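Local coordinates for protein putative enoyl-CoA hydratase/isomerase (Acinetobacter baumannii, PDB 3FDU) that is a putative enoyl-CoA hydratase/isomerase that, as a crotonase-fold family member, probably acts on acyl groups carried as coenzyme A thioesters, at residues Y189-A192 with Q193-Q197; M233-Q237 with S238-L242. The protein carries 4 engineered substitutions. One frame throughout, in Å; residues are numbered along the deposited sequence.

In the fold
Following the chain from its N terminus, strands and helices alternate until the short outermost strand 183-184 ends the six-stranded mixed sheet; helix 188-200, which carries contact 1, follows and packs on that sheet. Contact 1 closes single helical turns. After helix 204-214 and the long helix 218-236, contact 2 closes the short turn at Q237-S238 that leads into the C-terminal helix 239-248. The two contacts stand in series, neither enclosing nor crossing the other, on opposite sides of the chain's centre with about 41 Å between their own centres. Contact 1 lies on a helix packed against the sheet; contact 2 ties two C-terminal helices together next to helix 68-76.

Contact 1 (Y189-A192 with Q193-Q197); sequences YATA and QATAQ
T195 bends its hydroxyl back to the carbonyl of T191, one turn earlier in helix 188-200, and OG1 sits 2.9 Å from T191 O. The backbone T195 N donates to that same oxygen at 3.0 Å, so T191 O is gripped twice, the two donors approaching from opposite faces of its carbonyl plane. What lets the side chain do this is its first torsion: OG1 lies beside the backbone N and opposite the carbonyl carbon (chi1 -55°). T191 and T195 run side by side, the methyl CG2 of T191 4.0 Å from T195 OG1, and both lean on F125 of strand 123-126. A192 and A196 share the packed side, where A192 meets I103 and A105, and A196 meets V52 and V54; A196 CB lies 3.4 Å from A192 O. The small residues bring this helix close onto the parallel strands of the crotonase-fold core.

The other side is looser. A190 and A194 are exposed, joined by the routine bond from A194 N to A190 O (2.9 Å). Q193 is bent at chi2, and its NE2 is modelled 2.5 Å from Q197 OE1, too short to be taken at face value, which leaves that bond doubtful. Toward the sheet, then, the polar threonine oxygen turns inward to its own helix backbone, which allows a hydroxyl-bearing residue to pack on hydrophobic strands.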
ATOM      1  N   TYR A 189       9.110  23.044  10.068  1.00 20.33           N
ATOM      2  CA  TYR A 189       8.342  23.532  11.196  1.00 21.13           C
ATOM      3  C   TYR A 189       7.321  24.619  10.821  1.00 21.05           C
ATOM      4  O   TYR A 189       6.233  24.611  11.350  1.00 21.99           O
ATOM      5  CB  TYR A 189       9.230  24.033  12.344  1.00 20.53           C
ATOM      6  CG  TYR A 189      10.217  22.974  12.859  1.00 21.62           C
ATOM      7  CD1 TYR A 189      10.075  21.620  12.496  1.00 19.23           C
ATOM      8  CD2 TYR A 189      11.235  23.322  13.752  1.00 21.33           C
ATOM      9  CE1 TYR A 189      10.942  20.605  12.996  1.00 20.27           C
ATOM     10  CE2 TYR A 189      12.138  22.332  14.260  1.00 24.79           C
ATOM     11  CZ  TYR A 189      11.994  20.975  13.860  1.00 25.34           C
ATOM     12  OH  TYR A 189      12.863  20.012  14.361  1.00 22.56           O
ATOM     13  N   ALA A 190       7.679  25.561   9.949  1.00 22.09           N
ATOM     14  CA  ALA A 190       6.681  26.542   9.464  1.00 21.79           C
ATOM     15  C   ALA A 190       5.579  25.827   8.692  1.00 21.85           C
ATOM     16  O   ALA A 190       4.412  26.156   8.843  1.00 22.85           O
ATOM     17  CB  ALA A 190       7.348  27.654   8.544  1.00 21.78           C
ATOM     18  N   THR A 191       5.931  24.844   7.860  1.00 21.09           N
ATOM     19  CA  THR A 191       4.893  24.149   7.100  1.00 20.51           C
ATOM     20  C   THR A 191       3.929  23.418   8.041  1.00 20.22           C
ATOM     21  O   THR A 191       2.688  23.415   7.842  1.00 20.36           O
ATOM     22  CB  THR A 191       5.477  23.116   6.105  1.00 21.05           C
ATOM     23  OG1 THR A 191       6.226  23.778   5.079  1.00 20.75           O
ATOM     24  CG2 THR A 191       4.343  22.325   5.435  1.00 20.23           C
ATOM     25  N   ALA A 192       4.481  22.767   9.060  1.00 19.13           N
ATOM     26  CA  ALA A 192       3.641  22.008   9.977  1.00 18.14           C
ATOM     27  C   ALA A 192       2.664  22.975  10.698  1.00 20.24           C
ATOM     28  O   ALA A 192       1.499  22.645  10.947  1.00 19.81           O
ATOM     29  CB  ALA A 192       4.470  21.307  10.978  1.00 18.16           C
ATOM     30  N   GLN A 193       3.169  24.146  11.056  1.00 20.02           N
ATOM     31  CA  GLN A 193       2.368  25.149  11.744  1.00 20.43           C
ATOM     32  C   GLN A 193       1.294  25.726  10.809  1.00 19.62           C
ATOM     33  O   GLN A 193       0.174  25.875  11.252  1.00 20.19           O
ATOM     34  CB  GLN A 193       3.287  26.268  12.331  1.00 19.68           C
ATOM     35  CG  GLN A 193       2.529  27.537  12.760  1.00 23.10           C
ATOM     36  CD  GLN A 193       1.599  27.313  13.975  1.00 25.54           C
ATOM     37  OE1 GLN A 193       1.801  26.403  14.789  1.00 26.62           O
ATOM     38  NE2 GLN A 193       0.596  28.169  14.106  1.00 27.32           N
ATOM     39  N   ALA A 194       1.616  26.013   9.537  1.00 21.63           N
ATOM     40  CA  ALA A 194       0.584  26.562   8.604  1.00 21.79           C
ATOM     41  C   ALA A 194      -0.517  25.555   8.305  1.00 21.69           C
ATOM     42  O   ALA A 194      -1.704  25.908   8.133  1.00 20.21           O
ATOM     43  CB  ALA A 194       1.210  27.058   7.278  1.00 21.74           C
ATOM     44  N   THR A 195      -0.116  24.287   8.187  1.00 20.33           N
ATOM     45  CA  THR A 195      -1.072  23.214   8.012  1.00 19.75           C
ATOM     46  C   THR A 195      -1.954  23.081   9.249  1.00 19.42           C
ATOM     47  O   THR A 195      -3.162  22.931   9.119  1.00 19.44           O
ATOM     48  CB  THR A 195      -0.337  21.889   7.636  1.00 20.46           C
ATOM     49  OG1 THR A 195       0.469  22.140   6.497  1.00 22.20           O
ATOM     50  CG2 THR A 195      -1.286  20.791   7.202  1.00 20.16           C
ATOM     51  N   ALA A 196      -1.369  23.083  10.446  1.00 18.97           N
ATOM     52  CA  ALA A 196      -2.162  22.997  11.676  1.00 21.06           C
ATOM     53  C   ALA A 196      -3.204  24.170  11.764  1.00 22.25           C
ATOM     54  O   ALA A 196      -4.324  23.946  12.191  1.00 21.08           O
ATOM     55  CB  ALA A 196      -1.273  23.030  12.891  1.00 19.93           C
ATOM     56  N   GLN A 197      -2.800  25.379  11.376  1.00 23.65           N
ATOM     57  CA  GLN A 197      -3.701  26.539  11.410  1.00 25.12           C
ATOM     58  C   GLN A 197      -4.823  26.351  10.394  1.00 25.39           C
ATOM     59  O   GLN A 197      -5.986  26.673  10.683  1.00 25.96           O
ATOM     60  CB  GLN A 197      -2.945  27.824  11.061  1.00 27.12           C
ATOM     61  CG  GLN A 197      -2.186  28.466  12.219  1.00 33.27           C
ATOM     62  CD  GLN A 197      -1.131  29.508  11.753  1.00 42.07           C
ATOM     63  OE1 GLN A 197      -0.296  29.967  12.544  1.00 45.44           O
ATOM     64  NE2 GLN A 197      -1.172  29.876  10.474  1.00 45.49           N
TER

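Contact 2 (M233-Q237 with S238-L242); sequences MQRVQ and SPEML
R235 and E240 meet across the break between two helices, their side chains crossing obliquely as a salt bridge with NH2 of R235 3.2 Å from OE2 of E240. From its CB, R235 sets out away from 238-242. CG goes beside the backbone N, and bends at chi2 and then chi3 swing the chain round so that its end comes back toward 238-242. NE donates a weak hydrogen bond to the carbonyl of G140, in a loop that R235 also touches through L141 and S142. At the tip, NH2 passes 3.7 Å from S238 CB and presents the guanidinium edge to E240 OE2, close to the guanidinium plane, although the carboxylate itself is turned 43° from that plane. The arginine also packs on A205 of the second subunit.

The turn at Q237-S238 separates helix 218-236 from helix 239-248, and S238 is the N-cap of the latter. Its OG, placed between its own N and carbonyl carbon (chi1 73°), accepts a weak bond from M241 N at 3.4 Å and donates to R235 O at 3.0 Å, thus bonding to both helices. S238 N reaches R235 O as well, at 3.2 Å but from well above the carbonyl plane.

M241 CG rests 3.5 Å from V236 O, while its side chain also meets V75 of helix 68-76, and V236 packs on F74 of that same helix.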
ATOM      1  N   MET A 233       9.636  -8.012  23.732  1.00 19.78           N
ATOM      2  CA  MET A 233      10.188  -8.312  25.068  1.00 20.24           C
ATOM      3  C   MET A 233      10.922  -9.653  25.187  1.00 20.74           C
ATOM      4  O   MET A 233      11.909  -9.765  25.965  1.00 21.01           O
ATOM      5  CB  MET A 233       9.105  -8.130  26.158  1.00 19.41           C
ATOM      6  CG  MET A 233       8.750  -6.641  26.463  1.00 20.84           C
ATOM      7  SD  MET A 233      10.097  -5.524  27.038  1.00 12.93           S
ATOM      8  CE  MET A 233      10.537  -6.453  28.582  1.00 20.93           C
ATOM      9  N   GLN A 234      10.459 -10.660  24.432  1.00 21.53           N
ATOM     10  CA  GLN A 234      11.180 -11.944  24.237  1.00 21.58           C
ATOM     11  C   GLN A 234      12.593 -11.710  23.713  1.00 22.21           C
ATOM     12  O   GLN A 234      13.552 -12.334  24.170  1.00 21.61           O
ATOM     13  CB  GLN A 234      10.445 -12.854  23.240  1.00 21.39           C
ATOM     14  CG  GLN A 234       9.073 -13.359  23.743  1.00 24.07           C
ATOM     15  CD  GLN A 234       8.309 -14.178  22.688  1.00 25.21           C
ATOM     16  OE1 GLN A 234       8.820 -14.491  21.601  1.00 28.76           O
ATOM     17  NE2 GLN A 234       7.095 -14.530  23.016  1.00 28.22           N
ATOM     18  N   ARG A 235      12.699 -10.827  22.720  1.00 21.14           N
ATOM     19  CA  ARG A 235      14.026 -10.405  22.202  1.00 20.83           C
ATOM     20  C   ARG A 235      14.803  -9.602  23.182  1.00 20.02           C
ATOM     21  O   ARG A 235      15.981  -9.869  23.376  1.00 22.04           O
ATOM     22  CB  ARG A 235      13.888  -9.589  20.891  1.00 20.18           C
ATOM     23  CG  ARG A 235      12.884 -10.153  19.932  1.00 22.08           C
ATOM     24  CD  ARG A 235      13.426 -11.105  18.914  1.00 29.11           C
ATOM     25  NE  ARG A 235      14.697 -11.672  19.286  1.00 32.84           N
ATOM     26  CZ  ARG A 235      14.836 -12.854  19.879  1.00 34.64           C
ATOM     27  NH1 ARG A 235      13.759 -13.585  20.160  1.00 33.03           N
ATOM     28  NH2 ARG A 235      16.053 -13.304  20.162  1.00 32.39           N
ATOM     29  N   VAL A 236      14.182  -8.611  23.834  1.00 19.66           N
ATOM     30  CA  VAL A 236      14.893  -7.863  24.895  1.00 19.93           C
ATOM     31  C   VAL A 236      15.485  -8.780  26.036  1.00 21.28           C
ATOM     32  O   VAL A 236      16.583  -8.508  26.598  1.00 20.45           O
ATOM     33  CB  VAL A 236      13.962  -6.845  25.546  1.00 19.03           C
ATOM     34  CG1 VAL A 236      14.512  -6.368  26.923  1.00 21.53           C
ATOM     35  CG2 VAL A 236      13.596  -5.659  24.538  1.00 20.59           C
ATOM     36  N   GLN A 237      14.700  -9.790  26.407  1.00 20.38           N
ATOM     37  CA  GLN A 237      15.047 -10.757  27.472  1.00 22.00           C
ATOM     38  C   GLN A 237      15.870 -11.940  27.003  1.00 21.97           C
ATOM     39  O   GLN A 237      16.183 -12.852  27.795  1.00 21.97           O
ATOM     40  CB  GLN A 237      13.735 -11.294  28.122  1.00 20.04           C
ATOM     41  CG  GLN A 237      13.122 -10.196  28.952  1.00 20.75           C
ATOM     42  CD  GLN A 237      11.892 -10.618  29.675  1.00 23.16           C
ATOM     43  OE1 GLN A 237      10.819 -10.075  29.420  1.00 22.78           O
ATOM     44  NE2 GLN A 237      12.014 -11.615  30.579  1.00 23.39           N
ATOM     45  N   SER A 238      16.210 -11.973  25.731  1.00 22.40           N
ATOM     46  CA  SER A 238      16.940 -13.125  25.250  1.00 22.36           C
ATOM     47  C   SER A 238      18.344 -13.262  25.906  1.00 23.18           C
ATOM     48  O   SER A 238      18.990 -12.275  26.278  1.00 21.67           O
ATOM     49  CB  SER A 238      17.025 -13.120  23.715  1.00 23.66           C
ATOM     50  OG  SER A 238      17.943 -12.109  23.312  1.00 26.15           O
ATOM     51  N   PRO A 239      18.807 -14.512  26.065  1.00 23.16           N
ATOM     52  CA  PRO A 239      20.095 -14.705  26.727  1.00 23.89           C
ATOM     53  C   PRO A 239      21.212 -14.038  25.935  1.00 24.35           C
ATOM     54  O   PRO A 239      22.150 -13.500  26.527  1.00 25.29           O
ATOM     55  CB  PRO A 239      20.287 -16.233  26.712  1.00 24.42           C
ATOM     56  CG  PRO A 239      18.899 -16.805  26.588  1.00 24.60           C
ATOM     57  CD  PRO A 239      18.079 -15.773  25.821  1.00 22.90           C
ATOM     58  N   GLU A 240      21.121 -14.063  24.619  1.00 24.44           N
ATOM     59  CA  GLU A 240      22.183 -13.451  23.827  1.00 26.67           C
ATOM     60  C   GLU A 240      22.220 -11.918  23.977  1.00 25.47           C
ATOM     61  O   GLU A 240      23.295 -11.299  23.916  1.00 25.16           O
ATOM     62  CB  GLU A 240      22.185 -13.968  22.368  1.00 26.89           C
ATOM     63  CG  GLU A 240      21.028 -13.534  21.484  1.00 30.32           C
ATOM     64  CD  GLU A 240      19.786 -14.462  21.597  1.00 36.04           C
ATOM     65  OE1 GLU A 240      19.617 -15.137  22.654  1.00 34.75           O
ATOM     66  OE2 GLU A 240      18.961 -14.479  20.637  1.00 37.91           O
ATOM     67  N   MET A 241      21.076 -11.301  24.256  1.00 23.90           N
ATOM     68  CA  MET A 241      21.032  -9.849  24.450  1.00 22.34           C
ATOM     69  C   MET A 241      21.723  -9.476  25.766  1.00 23.17           C
ATOM     70  O   MET A 241      22.538  -8.543  25.829  1.00 22.72           O
ATOM     71  CB  MET A 241      19.566  -9.331  24.453  1.00 21.66           C
ATOM     72  CG  MET A 241      19.417  -7.798  24.610  1.00 22.67           C
ATOM     73  SD  MET A 241      20.079  -6.768  23.176  1.00 18.09           S
ATOM     74  CE  MET A 241      18.878  -7.204  22.019  1.00 17.90           C
ATOM     75  N   LEU A 242      21.365 -10.177  26.849  1.00 22.78           N
ATOM     76  CA  LEU A 242      22.022  -9.960  28.132  1.00 23.52           C
ATOM     77  C   LEU A 242      23.587 -10.111  28.075  1.00 23.95           C
ATOM     78  O   LEU A 242      24.297  -9.298  28.650  1.00 24.15           O
ATOM     79  CB  LEU A 242      21.451 -10.918  29.200  1.00 22.72           C
ATOM     80  CG  LEU A 242      22.034 -10.741  30.614  1.00 21.84           C
ATOM     81  CD1 LEU A 242      21.794  -9.325  31.166  1.00 20.20           C
ATOM     82  CD2 LEU A 242      21.373 -11.796  31.625  1.00 22.89           C
TER